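Local structure of Non-reducing end alpha-L-arabinofuranosidase BoGH43B (Bacteroides ovatus, 5JOZ) at residues T371-V376 and W500-C505; R363-F368 and V479-Y484; E383-G388 and A491-A496; F378-E383 and I403-G408. The protein removes terminal non-reducing alpha-L-arabinofuranosyl residues from xyloglucan side branches, converting S units to X units during xyloglucan breakdown. One frame throughout, in Å; residues are numbered along the deposited sequence.

Contact 1: residues T371-V376 and W500-C505; sequences TASAKV and WFDFRC
The K375 side chain leaves its strand with CG anti to the backbone N (chi1 -171°) and runs extended across the indole of W500, transverse to it. Its CB lies over the five-membered ring, 3.8 Å from the ring centroid and nearest CE2, as a CH-pi contact; CD passes 3.7 Å from W500 NE1, and NZ travels on to a salt bridge with D499, one of the calcium ligands. The indole is brought there by a chi1 of 48°, which sets W500 CG in the crowded position between N and C and swings the six-membered ring back over the neighbouring strand. S373 OG meets the rim of that ring in its plane, 3.8 Å from W500 CZ3, and also touches CB of D502. D502 OD1 forms a salt bridge with R311 NE, and R311 also makes a cation-pi contact with W500. On the other sheet face the small A372 and A374 sit against larger rings: A374 CB lies 3.8 Å from F501 CD2, and A372 CB packs on F503 CD1. The backbones are bonded in pairs, T371 with R504 and S373 with D502; the D502 N to S373 O bond, at 2.7 Å, arrives almost along the C=O axis. A374 with F501 is a non-hydrogen-bonded pair whose CA atoms approach to 4.3 Å. Segments 371-376 and 500-505 run antiparallel (174°); their strands, 370-377 and 496-505, are neighbours in one curved sheet of the concanavalin A-like beta-sandwich, with F501 and F503 on its buried face.

Contact 2: residues R363-F368 and V479-Y484; sequences RRQAAF and VFIGMY
R364 lays its aliphatic stem along the ring of F480, the two side chains pointing the same way. CA of R364 stands over the centre of the ring face, and CG reaches to 3.5 Å from F480 CZ. That same CZ lies over one face of the guanidinium, toward its rim, the two planes 57° apart. With CG anti to the carbonyl carbon and the chain extended from CG to NE, the arginine follows the phenyl outward to the catalytic domain, where NE donates to the carbonyl of M13 and the ring of Y35 stacks on F480. Beneath this overlap the backbones pair antiparallel. R363 and I481 form a hydrogen-bonded pair, R363 N to I481 O at 2.8 Å and a return bond of similar length from I481 N to R363 O. R364 with F480 is the non-hydrogen-bonded pair beside it, CA atoms 4.4 Å apart. Strands 359-364 and 480-486 are thereby joined in the second sheet of the concanavalin A-like sandwich, at the end that faces the GH43 domain. Past the strand end the pairing holds for one more bond, Q365 N to V479 O, nearly straight at 177° although the donor stands above the carbonyl plane. The Q365 side chain runs extended alongside V479, its OE1 3.4 Å from V479 CG1. Both ends of its amide are engaged: OE1 is hydrogen-bonded to the hydroxyl of Y447, while NE2 donates in plane to A367 O at 2.9 Å, bridging the bend after the strand and fixing which way round the amide lies.

Contact 3: residues E383-G388 and A491-A496; sequences ENEEAG and ANTNPA
Most of the hydrogen bonds converge on the carboxylate of E385. Its side chain, extended beyond CG, lies transverse to T493, and OE2 accepts the T493 backbone N at 2.7 Å, met from well above the carboxylate plane. N492 supplies the other direct bond: ND2 donates to E386 O at 3.3 Å, with the acceptor in the amide plane but the donor lifted 50° out of the carbonyl plane. One water adds an indirect link, donating to E385 OE1 at 2.9 Å and accepting from N494 N at 3.0 Å. Van der Waals contacts fill in around these. The N492 and E385 side chains run antiparallel alongside each other, N492 OD1 3.3 Å from E385 CB, and T493 CG2 lies against E385 OE2. Further along, the methyls of A387 and A496 meet, CB to CB, at 3.5 Å where strand 386-387 and the start of strand 496-505 face each other. Because OE1 also accepts from K381 N, the buried carboxylate gathers amide donors from two loops of the beta-sandwich; so many donors would favour its charged form and tie both loops to one side chain.

Contact 4: residues F378-E383 and I403-G408; sequences FIPKVE and ITERNG
The carbonyl of E383 is the central acceptor between the 378-383 loop and the end of strand 397-406. R406 NH1 donates to E383 O at 2.9 Å, from within the carbonyl plane and onto a lone pair, with the oxygen at the edge of the guanidinium. The same nitrogen also donates to E405 O at 2.8 Å, this time from above the carbonyl plane. R406 can do so because its chain, bent at chi2 (-70°), folds back beside its own strand, and T404 CG2 then lies over one face of the guanidinium. The hydroxyl OG1 of T404, 3.1 Å from E383 O, is bonded to the carbonyl of E385. At the other end of E383 the extended side chain runs past E405 O, and OE2 accepts the N407 backbone N at 2.8 Å, from above the carboxylate plane, just where the strand gives way to the turn. E383 OE1 stays 4.4 Å from R406 NH1 and well out of the guanidinium plane, so there is charge proximity but no salt bridge. Nearer the start of the loop, apolar contacts gather on I403: F378 CD2 lies 4.0 Å from I403 CB, and P380 CD 4.2 Å from I403 CG2. The edge of the F378 ring also meets a carbonyl oxygen, CE2 to I403 O at 3.4 Å. The F378 carbonyl is taken by R410 NE. E383 is thus held through both its backbone carbonyl and its carboxylate, and the nearby positive guanidinium would be expected to favour the ionised acid.

All four contacts belong to the C-terminal concanavalin A-like sandwich. Contact 1 lies in one sheet and contact 2 in the other, their centres 11 Å apart; F503 of contact 1 packs on R363 and R364, and F501 on M483. Contact 2 is nearest catalysis, with the R364 side chain about 11 Å from that of D16, the inferred proton acceptor. The W500 side chain of contact 1 is about 5 Å from the bound calcium. Contacts 3 and 4, centres 8 Å apart, share E383 at the far end and probably bond through A387 O to I403 N. Y484 N to G388 O, another probable bond, joins contacts 2 and 3.

Contact 1: residues T371-V376 and W500-C505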
# COMPACT_ATOMS: atom_id res chain seq x y z
N THR A 371 5.01 -2.65 -18.85
CA THR A 371 5.20 -3.98 -19.38
C THR A 371 5.71 -4.84 -18.25
O THR A 371 6.65 -4.47 -17.55
CB THR A 371 6.21 -3.98 -20.54
OG1 THR A 371 5.67 -3.23 -21.63
CG2 THR A 371 6.51 -5.41 -21.02
N ALA A 372 5.08 -5.99 -18.08
CA ALA A 372 5.48 -6.97 -17.08
C ALA A 372 5.54 -8.29 -17.79
O ALA A 372 4.59 -8.65 -18.47
CB ALA A 372 4.45 -7.03 -15.97
N SER A 373 6.65 -9.02 -17.66
CA SER A 373 6.75 -10.34 -18.26
C SER A 373 7.63 -11.26 -17.44
O SER A 373 8.46 -10.81 -16.67
CB SER A 373 7.29 -10.25 -19.69
OG SER A 373 8.56 -9.62 -19.71
N ALA A 374 7.43 -12.56 -17.64
CA ALA A 374 8.12 -13.58 -16.88
C ALA A 374 8.33 -14.81 -17.74
O ALA A 374 7.40 -15.27 -18.40
CB ALA A 374 7.31 -13.94 -15.65
N LYS A 375 9.54 -15.34 -17.70
CA LYS A 375 9.85 -16.62 -18.32
C LYS A 375 9.57 -17.70 -17.27
O LYS A 375 10.14 -17.66 -16.18
CB LYS A 375 11.32 -16.65 -18.75
CG LYS A 375 11.77 -17.83 -19.60
CD LYS A 375 13.26 -18.09 -19.38
CE LYS A 375 13.96 -18.71 -20.58
NZ LYS A 375 15.38 -19.02 -20.25
N VAL A 376 8.72 -18.67 -17.62
CA VAL A 376 8.27 -19.70 -16.70
C VAL A 376 8.35 -21.09 -17.33
O VAL A 376 8.06 -21.28 -18.52
CB VAL A 376 6.84 -19.39 -16.18
CG1 VAL A 376 5.84 -19.31 -17.32
CG2 VAL A 376 6.40 -20.41 -15.13
N TRP A 500 12.98 -15.49 -14.62
CA TRP A 500 13.07 -14.06 -14.37
C TRP A 500 11.71 -13.39 -14.48
O TRP A 500 10.74 -14.02 -14.90
CB TRP A 500 14.09 -13.40 -15.30
CG TRP A 500 13.99 -13.76 -16.77
CD1 TRP A 500 14.80 -14.63 -17.45
CD2 TRP A 500 13.07 -13.24 -17.73
NE1 TRP A 500 14.43 -14.68 -18.77
CE2 TRP A 500 13.38 -13.83 -18.97
CE3 TRP A 500 12.03 -12.31 -17.67
CZ2 TRP A 500 12.67 -13.54 -20.15
CZ3 TRP A 500 11.31 -12.02 -18.83
CH2 TRP A 500 11.63 -12.65 -20.05
N PHE A 501 11.67 -12.12 -14.07
CA PHE A 501 10.46 -11.29 -14.07
C PHE A 501 10.89 -9.85 -14.35
O PHE A 501 11.63 -9.27 -13.56
CB PHE A 501 9.76 -11.38 -12.71
CG PHE A 501 8.38 -10.77 -12.69
CD1 PHE A 501 8.20 -9.38 -12.66
CD2 PHE A 501 7.24 -11.58 -12.66
CE1 PHE A 501 6.93 -8.83 -12.63
CE2 PHE A 501 5.97 -11.03 -12.63
CZ PHE A 501 5.81 -9.66 -12.62
N ASP A 502 10.44 -9.32 -15.50
CA ASP A 502 10.66 -7.94 -15.92
C ASP A 502 9.49 -7.08 -15.50
O ASP A 502 8.35 -7.46 -15.68
CB ASP A 502 10.77 -7.84 -17.44
CG ASP A 502 12.09 -8.37 -17.99
OD1 ASP A 502 12.98 -8.82 -17.22
OD2 ASP A 502 12.22 -8.33 -19.23
N PHE A 503 9.80 -5.89 -15.00
CA PHE A 503 8.78 -4.93 -14.61
C PHE A 503 9.25 -3.55 -15.07
O PHE A 503 10.20 -3.01 -14.51
CB PHE A 503 8.59 -4.98 -13.09
CG PHE A 503 7.31 -4.35 -12.62
CD1 PHE A 503 6.09 -4.98 -12.83
CD2 PHE A 503 7.33 -3.12 -11.97
CE1 PHE A 503 4.90 -4.40 -12.40
CE2 PHE A 503 6.15 -2.54 -11.53
CZ PHE A 503 4.93 -3.19 -11.75
N ARG A 504 8.61 -3.00 -16.11
CA ARG A 504 9.04 -1.72 -16.67
C ARG A 504 7.92 -0.69 -16.61
O ARG A 504 6.91 -0.84 -17.29
CB ARG A 504 9.50 -1.91 -18.11
CG ARG A 504 10.35 -0.76 -18.63
CD ARG A 504 10.68 -0.97 -20.09
NE ARG A 504 11.26 -2.29 -20.32
CZ ARG A 504 12.57 -2.59 -20.33
NH1 ARG A 504 13.50 -1.64 -20.14
NH2 ARG A 504 12.94 -3.85 -20.56
N CYS A 505 8.11 0.34 -15.78
CA CYS A 505 7.20 1.47 -15.70
C CYS A 505 7.54 2.53 -16.77
O CYS A 505 8.72 2.89 -16.97
CB CYS A 505 7.27 2.11 -14.32
SG CYS A 505 6.88 1.00 -12.95

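Contact 2: residues R363-F368 and V479-Y484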
# COMPACT_ATOMS: atom_id res chain seq x y z
N ARG A 363 3.61 -7.68 -7.03
CA ARG A 363 3.98 -6.34 -6.68
C ARG A 363 2.99 -5.32 -7.19
O ARG A 363 2.29 -5.56 -8.18
CB ARG A 363 5.40 -6.04 -7.16
CG ARG A 363 5.56 -5.77 -8.64
CD ARG A 363 6.87 -5.05 -8.89
NE ARG A 363 7.98 -5.96 -9.05
CZ ARG A 363 9.24 -5.58 -9.24
NH1 ARG A 363 9.57 -4.29 -9.28
NH2 ARG A 363 10.18 -6.50 -9.38
N ARG A 364 2.98 -4.18 -6.51
CA ARG A 364 2.10 -3.07 -6.81
C ARG A 364 2.28 -2.59 -8.26
O ARG A 364 3.41 -2.40 -8.72
CB ARG A 364 2.42 -1.89 -5.89
CG ARG A 364 2.09 -2.11 -4.42
CD ARG A 364 2.94 -1.22 -3.54
NE ARG A 364 2.66 -1.38 -2.11
CZ ARG A 364 3.02 -2.41 -1.35
NH1 ARG A 364 3.71 -3.45 -1.85
NH2 ARG A 364 2.70 -2.42 -0.05
N GLN A 365 1.17 -2.40 -8.98
CA GLN A 365 1.23 -1.71 -10.26
C GLN A 365 1.50 -0.21 -10.02
O GLN A 365 0.60 0.55 -9.67
CB GLN A 365 -0.03 -1.91 -11.08
CG GLN A 365 0.16 -1.48 -12.53
CD GLN A 365 -1.12 -1.51 -13.33
OE1 GLN A 365 -2.03 -2.27 -13.02
NE2 GLN A 365 -1.19 -0.68 -14.37
N ALA A 366 2.75 0.17 -10.21
CA ALA A 366 3.25 1.50 -9.88
C ALA A 366 3.17 2.49 -11.05
O ALA A 366 3.64 3.63 -10.91
CB ALA A 366 4.70 1.37 -9.41
N ALA A 367 2.61 2.08 -12.18
CA ALA A 367 2.42 2.97 -13.32
C ALA A 367 1.21 2.58 -14.17
O ALA A 367 0.85 1.41 -14.26
CB ALA A 367 3.68 3.01 -14.17
N PHE A 368 0.58 3.58 -14.77
CA PHE A 368 -0.49 3.32 -15.72
C PHE A 368 0.05 2.52 -16.89
O PHE A 368 -0.51 1.48 -17.23
CB PHE A 368 -1.10 4.62 -16.21
CG PHE A 368 -1.89 5.32 -15.16
CD1 PHE A 368 -3.11 4.80 -14.74
CD2 PHE A 368 -1.41 6.48 -14.56
CE1 PHE A 368 -3.86 5.45 -13.76
CE2 PHE A 368 -2.14 7.12 -13.58
CZ PHE A 368 -3.37 6.61 -13.18
N VAL A 479 -4.29 -2.46 -7.71
CA VAL A 479 -3.86 -3.65 -8.45
C VAL A 479 -2.44 -4.13 -8.09
O VAL A 479 -1.51 -3.34 -7.97
CB VAL A 479 -3.95 -3.41 -9.98
CG1 VAL A 479 -3.25 -4.51 -10.76
CG2 VAL A 479 -5.41 -3.28 -10.41
N PHE A 480 -2.30 -5.44 -7.91
CA PHE A 480 -0.98 -6.08 -7.87
C PHE A 480 -0.86 -6.97 -9.09
O PHE A 480 -1.84 -7.62 -9.48
CB PHE A 480 -0.81 -6.93 -6.62
CG PHE A 480 -0.43 -6.15 -5.41
CD1 PHE A 480 -1.31 -5.25 -4.85
CD2 PHE A 480 0.80 -6.34 -4.80
CE1 PHE A 480 -0.98 -4.53 -3.71
CE2 PHE A 480 1.14 -5.63 -3.66
CZ PHE A 480 0.25 -4.72 -3.11
N ILE A 481 0.33 -7.03 -9.66
CA ILE A 481 0.63 -7.97 -10.74
C ILE A 481 1.62 -8.96 -10.14
O ILE A 481 2.59 -8.54 -9.51
CB ILE A 481 1.17 -7.25 -11.98
CG1 ILE A 481 0.09 -6.27 -12.47
CG2 ILE A 481 1.55 -8.24 -13.08
CD1 ILE A 481 0.31 -5.64 -13.82
N GLY A 482 1.34 -10.25 -10.29
CA GLY A 482 2.14 -11.27 -9.64
C GLY A 482 2.18 -12.65 -10.27
O GLY A 482 1.31 -13.02 -11.05
N MET A 483 3.20 -13.40 -9.87
CA MET A 483 3.36 -14.82 -10.23
C MET A 483 2.39 -15.63 -9.38
O MET A 483 2.11 -15.27 -8.23
CB MET A 483 4.79 -15.27 -9.97
CG MET A 483 5.81 -14.52 -10.82
SD MET A 483 7.51 -14.68 -10.29
CE MET A 483 7.50 -13.68 -8.81
N TYR A 484 1.88 -16.71 -9.96
CA TYR A 484 0.79 -17.47 -9.34
C TYR A 484 0.84 -18.93 -9.76
O TYR A 484 1.15 -19.24 -10.90
CB TYR A 484 -0.55 -16.86 -9.76
CG TYR A 484 -1.77 -17.54 -9.20
CD1 TYR A 484 -2.04 -17.51 -7.84
CD2 TYR A 484 -2.69 -18.19 -10.04
CE1 TYR A 484 -3.18 -18.11 -7.32
CE2 TYR A 484 -3.83 -18.80 -9.53
CZ TYR A 484 -4.07 -18.76 -8.16
OH TYR A 484 -5.18 -19.35 -7.61

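Contact 3: residues E383-G388 and A491-A496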
# COMPACT_ATOMS: atom_id res chain seq x y z
N GLU A 383 -6.26 -30.98 -15.73
CA GLU A 383 -6.93 -29.70 -16.07
C GLU A 383 -7.01 -28.65 -14.94
O GLU A 383 -6.96 -27.46 -15.22
CB GLU A 383 -8.32 -29.95 -16.70
CG GLU A 383 -8.27 -30.83 -17.97
CD GLU A 383 -9.38 -30.58 -19.00
OE1 GLU A 383 -10.39 -29.90 -18.69
OE2 GLU A 383 -9.24 -31.09 -20.14
N ASN A 384 -7.07 -29.10 -13.68
CA ASN A 384 -7.12 -28.20 -12.50
C ASN A 384 -5.82 -27.43 -12.17
O ASN A 384 -5.82 -26.55 -11.31
CB ASN A 384 -7.63 -28.94 -11.23
CG ASN A 384 -6.80 -30.18 -10.85
OD1 ASN A 384 -6.95 -31.24 -11.46
ND2 ASN A 384 -5.97 -30.07 -9.82
N GLU A 385 -4.72 -27.75 -12.87
CA GLU A 385 -3.39 -27.26 -12.53
C GLU A 385 -3.03 -26.10 -13.42
O GLU A 385 -3.20 -26.16 -14.66
CB GLU A 385 -2.36 -28.37 -12.69
CG GLU A 385 -2.58 -29.54 -11.75
CD GLU A 385 -1.47 -30.56 -11.80
OE1 GLU A 385 -0.86 -30.74 -12.87
OE2 GLU A 385 -1.21 -31.20 -10.76
N GLU A 386 -2.54 -25.04 -12.80
CA GLU A 386 -2.26 -23.81 -13.51
C GLU A 386 -1.20 -22.98 -12.81
O GLU A 386 -1.00 -23.07 -11.59
CB GLU A 386 -3.56 -23.02 -13.72
CG GLU A 386 -4.30 -22.69 -12.43
CD GLU A 386 -5.74 -22.23 -12.63
OE1 GLU A 386 -6.40 -22.64 -13.62
OE2 GLU A 386 -6.22 -21.48 -11.76
N ALA A 387 -0.50 -22.18 -13.60
CA ALA A 387 0.50 -21.25 -13.10
C ALA A 387 0.80 -20.21 -14.17
O ALA A 387 0.72 -20.49 -15.37
CB ALA A 387 1.77 -21.99 -12.71
N GLY A 388 1.15 -19.01 -13.72
CA GLY A 388 1.43 -17.92 -14.63
C GLY A 388 1.40 -16.60 -13.90
O GLY A 388 1.88 -16.52 -12.77
N ALA A 491 -3.00 -30.04 -4.85
CA ALA A 491 -1.68 -29.46 -5.11
C ALA A 491 -1.31 -29.67 -6.58
O ALA A 491 -1.77 -30.63 -7.20
CB ALA A 491 -0.63 -30.10 -4.21
N ASN A 492 -0.49 -28.77 -7.13
CA ASN A 492 0.11 -28.97 -8.45
C ASN A 492 1.11 -30.12 -8.33
O ASN A 492 1.84 -30.21 -7.35
CB ASN A 492 0.83 -27.71 -8.99
CG ASN A 492 -0.11 -26.73 -9.68
OD1 ASN A 492 -1.28 -27.01 -9.91
ND2 ASN A 492 0.41 -25.55 -10.02
N THR A 493 1.13 -31.00 -9.33
CA THR A 493 2.06 -32.13 -9.36
C THR A 493 3.49 -31.61 -9.46
O THR A 493 4.37 -32.04 -8.71
CB THR A 493 1.78 -33.06 -10.56
OG1 THR A 493 1.74 -32.28 -11.77
CG2 THR A 493 0.44 -33.79 -10.39
N ASN A 494 3.71 -30.67 -10.37
CA ASN A 494 5.02 -30.08 -10.62
C ASN A 494 5.12 -28.62 -10.16
O ASN A 494 4.13 -27.90 -10.14
CB ASN A 494 5.33 -30.10 -12.12
CG ASN A 494 5.33 -31.50 -12.71
OD1 ASN A 494 5.91 -32.43 -12.14
ND2 ASN A 494 4.69 -31.65 -13.86
N PRO A 495 6.33 -28.18 -9.84
CA PRO A 495 6.54 -26.78 -9.55
C PRO A 495 6.49 -25.91 -10.82
O PRO A 495 6.71 -26.41 -11.92
CB PRO A 495 7.95 -26.74 -8.95
CG PRO A 495 8.63 -27.94 -9.50
CD PRO A 495 7.56 -28.98 -9.65
N ALA A 496 6.18 -24.63 -10.64
CA ALA A 496 6.31 -23.63 -11.70
C ALA A 496 7.57 -22.81 -11.40
O ALA A 496 7.65 -22.17 -10.36
CB ALA A 496 5.09 -22.74 -11.74
O HOH W 1 1.84 -29.69 -12.50

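Contact 4: residues F378-E383 and I403-G408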
# COMPACT_ATOMS: atom_id res chain seq x y z
N PHE A 378 6.60 -24.60 -16.70
CA PHE A 378 5.49 -25.25 -16.00
C PHE A 378 4.81 -26.31 -16.83
O PHE A 378 4.20 -26.00 -17.85
CB PHE A 378 4.45 -24.23 -15.51
CG PHE A 378 3.31 -24.86 -14.74
CD1 PHE A 378 3.57 -25.58 -13.57
CD2 PHE A 378 1.99 -24.75 -15.18
CE1 PHE A 378 2.53 -26.18 -12.87
CE2 PHE A 378 0.95 -25.35 -14.47
CZ PHE A 378 1.22 -26.06 -13.32
N ILE A 379 4.90 -27.56 -16.38
CA ILE A 379 4.23 -28.69 -17.02
C ILE A 379 3.03 -29.08 -16.16
O ILE A 379 3.21 -29.66 -15.08
CB ILE A 379 5.17 -29.91 -17.17
CG1 ILE A 379 6.44 -29.53 -17.94
CG2 ILE A 379 4.44 -31.07 -17.84
CD1 ILE A 379 6.21 -29.00 -19.35
N PRO A 380 1.80 -28.75 -16.61
CA PRO A 380 0.62 -29.24 -15.89
C PRO A 380 0.29 -30.66 -16.32
O PRO A 380 0.43 -30.98 -17.49
CB PRO A 380 -0.48 -28.27 -16.33
CG PRO A 380 -0.07 -27.83 -17.69
CD PRO A 380 1.43 -27.88 -17.75
N LYS A 381 -0.13 -31.50 -15.38
CA LYS A 381 -0.47 -32.89 -15.68
C LYS A 381 -1.98 -33.16 -15.75
O LYS A 381 -2.37 -34.19 -16.28
CB LYS A 381 0.20 -33.84 -14.67
N VAL A 382 -2.82 -32.25 -15.24
CA VAL A 382 -4.29 -32.41 -15.30
C VAL A 382 -5.00 -31.03 -15.29
O VAL A 382 -4.39 -30.03 -14.89
CB VAL A 382 -4.78 -33.36 -14.17
CG1 VAL A 382 -4.60 -32.75 -12.78
CG2 VAL A 382 -6.22 -33.84 -14.41
N GLU A 383 -6.26 -30.98 -15.73
CA GLU A 383 -6.93 -29.70 -16.07
C GLU A 383 -7.01 -28.65 -14.94
O GLU A 383 -6.96 -27.46 -15.22
CB GLU A 383 -8.32 -29.95 -16.70
CG GLU A 383 -8.27 -30.83 -17.97
CD GLU A 383 -9.38 -30.58 -19.00
OE1 GLU A 383 -10.39 -29.90 -18.69
OE2 GLU A 383 -9.24 -31.09 -20.14
N ILE A 403 -0.77 -20.96 -17.64
CA ILE A 403 -0.48 -22.18 -18.36
C ILE A 403 -1.22 -23.28 -17.64
O ILE A 403 -1.09 -23.42 -16.42
CB ILE A 403 1.02 -22.53 -18.33
CG1 ILE A 403 1.84 -21.43 -18.98
CG2 ILE A 403 1.28 -23.88 -19.02
CD1 ILE A 403 3.32 -21.55 -18.74
N THR A 404 -1.96 -24.08 -18.41
CA THR A 404 -2.75 -25.21 -17.89
C THR A 404 -2.88 -26.30 -18.97
O THR A 404 -2.23 -26.21 -20.03
CB THR A 404 -4.15 -24.73 -17.40
OG1 THR A 404 -4.87 -25.81 -16.80
CG2 THR A 404 -4.97 -24.16 -18.54
N GLU A 405 -3.71 -27.31 -18.72
CA GLU A 405 -3.95 -28.41 -19.66
C GLU A 405 -5.44 -28.43 -20.00
O GLU A 405 -6.28 -28.41 -19.11
CB GLU A 405 -3.51 -29.75 -19.04
CG GLU A 405 -3.34 -30.91 -20.03
CD GLU A 405 -2.01 -30.92 -20.78
OE1 GLU A 405 -1.84 -31.78 -21.67
OE2 GLU A 405 -1.11 -30.09 -20.50
N ARG A 406 -5.75 -28.44 -21.29
CA ARG A 406 -7.12 -28.49 -21.76
C ARG A 406 -7.21 -29.53 -22.84
O ARG A 406 -6.52 -29.45 -23.85
CB ARG A 406 -7.54 -27.12 -22.32
CG ARG A 406 -7.78 -26.04 -21.27
CD ARG A 406 -9.05 -26.31 -20.45
NE ARG A 406 -9.23 -25.38 -19.33
CZ ARG A 406 -8.67 -25.48 -18.12
NH1 ARG A 406 -7.83 -26.46 -17.82
NH2 ARG A 406 -8.96 -24.57 -17.20
N ASN A 407 -8.06 -30.54 -22.62
CA ASN A 407 -8.28 -31.62 -23.57
C ASN A 407 -6.98 -32.25 -24.09
O ASN A 407 -6.76 -32.37 -25.29
CB ASN A 407 -9.18 -31.12 -24.70
CG ASN A 407 -10.58 -30.82 -24.21
OD1 ASN A 407 -11.12 -31.54 -23.37
ND2 ASN A 407 -11.17 -29.76 -24.72
N GLY A 408 -6.12 -32.62 -23.15
CA GLY A 408 -4.83 -33.24 -23.45
C GLY A 408 -3.83 -32.37 -24.20
O GLY A 408 -2.86 -32.89 -24.75